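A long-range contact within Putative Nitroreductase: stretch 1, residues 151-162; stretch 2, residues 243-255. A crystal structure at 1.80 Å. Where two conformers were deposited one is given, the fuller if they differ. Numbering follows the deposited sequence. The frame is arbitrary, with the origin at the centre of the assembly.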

# COMPACT_ATOMS: atom_id res chain seq x y z
N CYS A 151 -11.50 -1.67 -18.18
CA CYS A 151 -10.47 -2.64 -17.73
C CYS A 151 -10.15 -3.73 -18.76
O CYS A 151 -9.71 -4.82 -18.41
N PHE A 152 -10.38 -3.43 -20.04
CA PHE A 152 -10.07 -4.36 -21.12
C PHE A 152 -10.76 -5.75 -20.96
O PHE A 152 -10.19 -6.81 -21.30
N TRP A 153 -11.97 -5.73 -20.45
CA TRP A 153 -12.77 -6.94 -20.25
C TRP A 153 -12.03 -7.98 -19.40
O TRP A 153 -12.01 -9.18 -19.70
N HIS A 154 -11.43 -7.50 -18.33
CA HIS A 154 -10.71 -8.35 -17.39
C HIS A 154 -11.65 -9.43 -16.89
O HIS A 154 -12.80 -9.14 -16.49
N PRO A 155 -11.19 -10.69 -16.89
CA PRO A 155 -12.14 -11.77 -16.51
C PRO A 155 -12.69 -11.69 -15.10
O PRO A 155 -13.78 -12.20 -14.84
N ALA A 156 -11.97 -11.06 -14.18
CA ALA A 156 -12.46 -10.95 -12.81
C ALA A 156 -13.77 -10.16 -12.75
O ALA A 156 -14.56 -10.34 -11.82
N LEU A 157 -14.01 -9.27 -13.71
CA LEU A 157 -15.27 -8.51 -13.76
C LEU A 157 -16.46 -9.29 -14.27
O LEU A 157 -17.60 -8.96 -14.00
N GLU A 158 -16.21 -10.36 -14.99
CA GLU A 158 -17.30 -11.12 -15.54
C GLU A 158 -18.01 -11.99 -14.46
O GLU A 158 -19.21 -12.16 -14.52
N SER A 159 -17.25 -12.47 -13.47
CA SER A 159 -17.73 -13.36 -12.42
C SER A 159 -18.31 -12.67 -11.18
O SER A 159 -19.13 -13.22 -10.43
N THR A 160 -17.93 -11.42 -11.00
CA THR A 160 -18.23 -10.68 -9.80
C THR A 160 -19.39 -9.70 -9.94
O THR A 160 -19.83 -9.39 -11.05
N GLN A 161 -19.86 -9.23 -8.79
CA GLN A 161 -21.03 -8.37 -8.67
C GLN A 161 -20.75 -7.00 -8.05
O GLN A 161 -21.64 -6.13 -8.03
N LEU A 162 -19.57 -6.84 -7.48
CA LEU A 162 -19.15 -5.56 -6.95
C LEU A 162 -17.63 -5.44 -7.02
O LEU A 162 -16.93 -6.41 -7.09
N ILE A 243 -19.23 -20.64 -5.26
CA ILE A 243 -18.30 -21.50 -5.96
C ILE A 243 -17.86 -20.86 -7.26
O ILE A 243 -16.71 -20.93 -7.65
N GLN A 244 -18.79 -20.20 -7.93
CA GLN A 244 -18.50 -19.58 -9.24
C GLN A 244 -17.56 -18.35 -9.20
O GLN A 244 -17.04 -17.93 -10.23
N GLN A 245 -17.33 -17.82 -8.01
CA GLN A 245 -16.43 -16.69 -7.84
C GLN A 245 -15.04 -17.10 -7.32
O GLN A 245 -14.22 -16.24 -7.04
N ASN A 246 -14.77 -18.40 -7.18
CA ASN A 246 -13.43 -18.87 -6.77
C ASN A 246 -12.62 -19.04 -8.06
O ASN A 246 -12.24 -20.15 -8.45
N ILE A 247 -12.32 -17.91 -8.67
CA ILE A 247 -11.65 -17.85 -9.97
C ILE A 247 -10.17 -17.67 -9.83
O ILE A 247 -9.66 -17.21 -8.80
N SER A 248 -9.46 -18.00 -10.90
CA SER A 248 -8.03 -17.86 -10.93
C SER A 248 -7.59 -16.41 -10.83
O SER A 248 -8.20 -15.55 -11.44
N PRO A 249 -6.50 -16.15 -10.08
CA PRO A 249 -5.94 -14.80 -10.16
C PRO A 249 -5.57 -14.46 -11.61
O PRO A 249 -5.27 -15.37 -12.40
N GLY A 250 -5.62 -13.19 -11.95
CA GLY A 250 -5.43 -12.76 -13.34
C GLY A 250 -4.34 -11.76 -13.55
O GLY A 250 -3.41 -11.69 -12.79
N CYS A 251 -4.45 -10.99 -14.63
CA CYS A 251 -3.43 -10.02 -14.98
C CYS A 251 -3.62 -8.80 -14.10
O CYS A 251 -4.55 -8.04 -14.30
N THR A 252 -2.73 -8.61 -13.14
CA THR A 252 -2.88 -7.50 -12.21
C THR A 252 -2.32 -6.18 -12.68
O THR A 252 -2.55 -5.15 -12.05
N ALA A 253 -1.51 -6.20 -13.74
CA ALA A 253 -0.83 -5.00 -14.18
C ALA A 253 -0.62 -5.00 -15.68
O ALA A 253 -0.35 -6.04 -16.27
N LEU A 254 -0.73 -3.83 -16.28
CA LEU A 254 -0.46 -3.66 -17.70
C LEU A 254 0.53 -2.52 -17.88
O LEU A 254 0.58 -1.60 -17.06
N PRO A 255 1.27 -2.55 -18.98
CA PRO A 255 2.21 -1.48 -19.23
C PRO A 255 1.60 -0.21 -19.79
O PRO A 255 0.58 -0.25 -20.49

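The two stretches meet in a modest, mixed contact, burying 416 Å² in total, in which small apolar patches alternate with a single direct hydrogen bond and one water bridge. His-154 points toward stretch 2 with chi1 in the t well, and its imidazole works in both directions. ND1 accepts a capping bond from the backbone of its own stretch, with Ala-156 N to His-154 ND1 at 3.0 Å, while His-154 NE2 donates to Cys-251 O at 3.1 Å. The acceptor lies at the ring edge, near its plane, although the N-H...O angle of 136° departs well from linearity. Because ND1 is the acceptor and NE2 the donor, one ring both caps the turn that follows and ties it to the other chain segment. Gly-250 passes close to this ring; an ideal CB there would sit a tight 3.1 Å from His-154 CE1.

Ile-247 (chi1 p, chi2 t) also points inward, and its CD1 lies against the weakly bonded helix, 3.7 Å from Ala-156 CA and 3.5 Å from Ser-159 OG. That hydroxyl makes a weak bond back to Pro-155 O, at 3.3 Å from Ser-159 OG, within its own stretch.

Gln-245 leaves its backbone sideways, but its m, t side chain brings the amide end nearer stretch 1. Along the way Gln-245 CG packs 3.4 Å from Ser-159 O, and Gln-245 OE1 lies 3.9 Å from Thr-160 CG2. A water completes the link, accepting from Gln-161 N at 2.9 Å from its oxygen and donating to Gln-245 OE1 at 2.6 Å.

At the other end, Phe-152 and Leu-254, both with chi1 m, point toward each other's stretch and form a separate apolar contact, with Phe-152 CD2 3.6 Å from Leu-254 CD1.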

# COMPACT_ATOMS: atom_id res chain seq x y z
CB CYS A 151 -10.92 -3.28 -16.42
SG CYS A 151 -11.18 -2.10 -15.06
CB PHE A 152 -8.56 -4.51 -21.28
CG PHE A 152 -7.85 -3.20 -21.51
CD1 PHE A 152 -7.82 -2.64 -22.76
CD2 PHE A 152 -7.18 -2.57 -20.47
CE1 PHE A 152 -7.16 -1.46 -23.00
CE2 PHE A 152 -6.55 -1.36 -20.68
CZ PHE A 152 -6.52 -0.81 -21.98
CB TRP A 153 -13.24 -7.49 -21.61
CG TRP A 153 -14.17 -6.56 -22.26
CD1 TRP A 153 -13.86 -5.56 -23.11
CD2 TRP A 153 -15.59 -6.52 -22.08
NE1 TRP A 153 -15.00 -4.90 -23.49
CE2 TRP A 153 -16.08 -5.48 -22.88
CE3 TRP A 153 -16.51 -7.29 -21.34
CZ2 TRP A 153 -17.44 -5.14 -22.94
CZ3 TRP A 153 -17.86 -6.95 -21.40
CH2 TRP A 153 -18.30 -5.91 -22.21
CB HIS A 154 -10.23 -7.52 -16.23
CG HIS A 154 -9.25 -8.23 -15.35
ND1 HIS A 154 -9.60 -9.26 -14.51
CD2 HIS A 154 -7.93 -8.01 -15.14
CE1 HIS A 154 -8.55 -9.64 -13.82
NE2 HIS A 154 -7.52 -8.89 -14.17
CB PRO A 155 -11.31 -13.05 -16.66
CG PRO A 155 -10.13 -12.67 -17.47
CD PRO A 155 -9.86 -11.21 -17.25
CB ALA A 156 -11.41 -10.36 -11.88
CB LEU A 157 -15.09 -7.22 -14.58
CG LEU A 157 -14.22 -6.17 -13.89
CD1 LEU A 157 -13.67 -5.15 -14.89
CD2 LEU A 157 -14.99 -5.45 -12.78
CB GLU A 158 -16.80 -11.94 -16.73
CG GLU A 158 -17.96 -12.36 -17.68
CD GLU A 158 -18.63 -11.15 -18.41
OE1 GLU A 158 -18.02 -10.61 -19.36
OE2 GLU A 158 -19.76 -10.77 -18.05
CB SER A 159 -16.51 -14.20 -11.90
OG SER A 159 -15.44 -14.21 -12.84
CB THR A 160 -16.95 -9.96 -9.33
OG1 THR A 160 -16.46 -9.12 -10.39
CG2 THR A 160 -15.89 -11.00 -8.91
CB GLN A 161 -22.07 -9.10 -7.80
CG GLN A 161 -22.40 -10.48 -8.34
CD GLN A 161 -23.18 -10.39 -9.61
OE1 GLN A 161 -24.07 -9.55 -9.75
NE2 GLN A 161 -22.86 -11.28 -10.58
CB LEU A 162 -19.67 -5.30 -5.54
CG LEU A 162 -19.06 -6.01 -4.33
CD1 LEU A 162 -19.65 -5.37 -3.08
CD2 LEU A 162 -19.33 -7.50 -4.39
CB ILE A 243 -18.94 -22.89 -6.29
CG1 ILE A 243 -19.29 -23.66 -5.01
CG2 ILE A 243 -17.99 -23.69 -7.16
CD1 ILE A 243 -20.16 -24.89 -5.20
CB GLN A 244 -19.81 -19.23 -9.93
CG GLN A 244 -20.60 -20.48 -10.24
CD GLN A 244 -19.90 -21.31 -11.28
OE1 GLN A 244 -19.62 -20.80 -12.36
NE2 GLN A 244 -19.61 -22.58 -10.99
CB GLN A 245 -17.13 -15.62 -7.00
CG GLN A 245 -18.39 -15.07 -7.65
CD GLN A 245 -18.99 -13.90 -6.89
OE1 GLN A 245 -18.28 -12.93 -6.55
NE2 GLN A 245 -20.29 -13.97 -6.61
CB ASN A 246 -13.47 -20.17 -5.96
CG ASN A 246 -12.08 -20.58 -5.43
OD1 ASN A 246 -11.15 -19.77 -5.36
ND2 ASN A 246 -11.95 -21.86 -5.06
CB ILE A 247 -12.22 -16.72 -10.85
CG1 ILE A 247 -12.01 -15.35 -10.22
CG2 ILE A 247 -13.72 -16.97 -11.14
CD1 ILE A 247 -12.40 -14.18 -11.10
CB SER A 248 -7.52 -18.42 -12.26
OG SER A 248 -6.20 -18.04 -12.50
CB PRO A 249 -4.70 -14.86 -9.30
CG PRO A 249 -4.97 -16.01 -8.33
CD PRO A 249 -5.76 -17.01 -9.15
CB CYS A 251 -3.61 -9.63 -16.43
SG CYS A 251 -2.43 -8.40 -17.04
CB THR A 252 -2.17 -7.85 -10.89
OG1 THR A 252 -0.79 -8.09 -11.18
CG2 THR A 252 -2.76 -9.12 -10.25
CB ALA A 253 0.54 -4.90 -13.45
CB LEU A 254 -1.75 -3.33 -18.47
CG LEU A 254 -2.78 -4.43 -18.65
CD1 LEU A 254 -4.02 -3.83 -19.33
CD2 LEU A 254 -2.19 -5.66 -19.42
CB PRO A 255 3.15 -2.08 -20.30
CG PRO A 255 2.39 -3.09 -20.94
CD PRO A 255 1.34 -3.59 -20.01
O HOH W 1 -18.89 -10.39 -6.31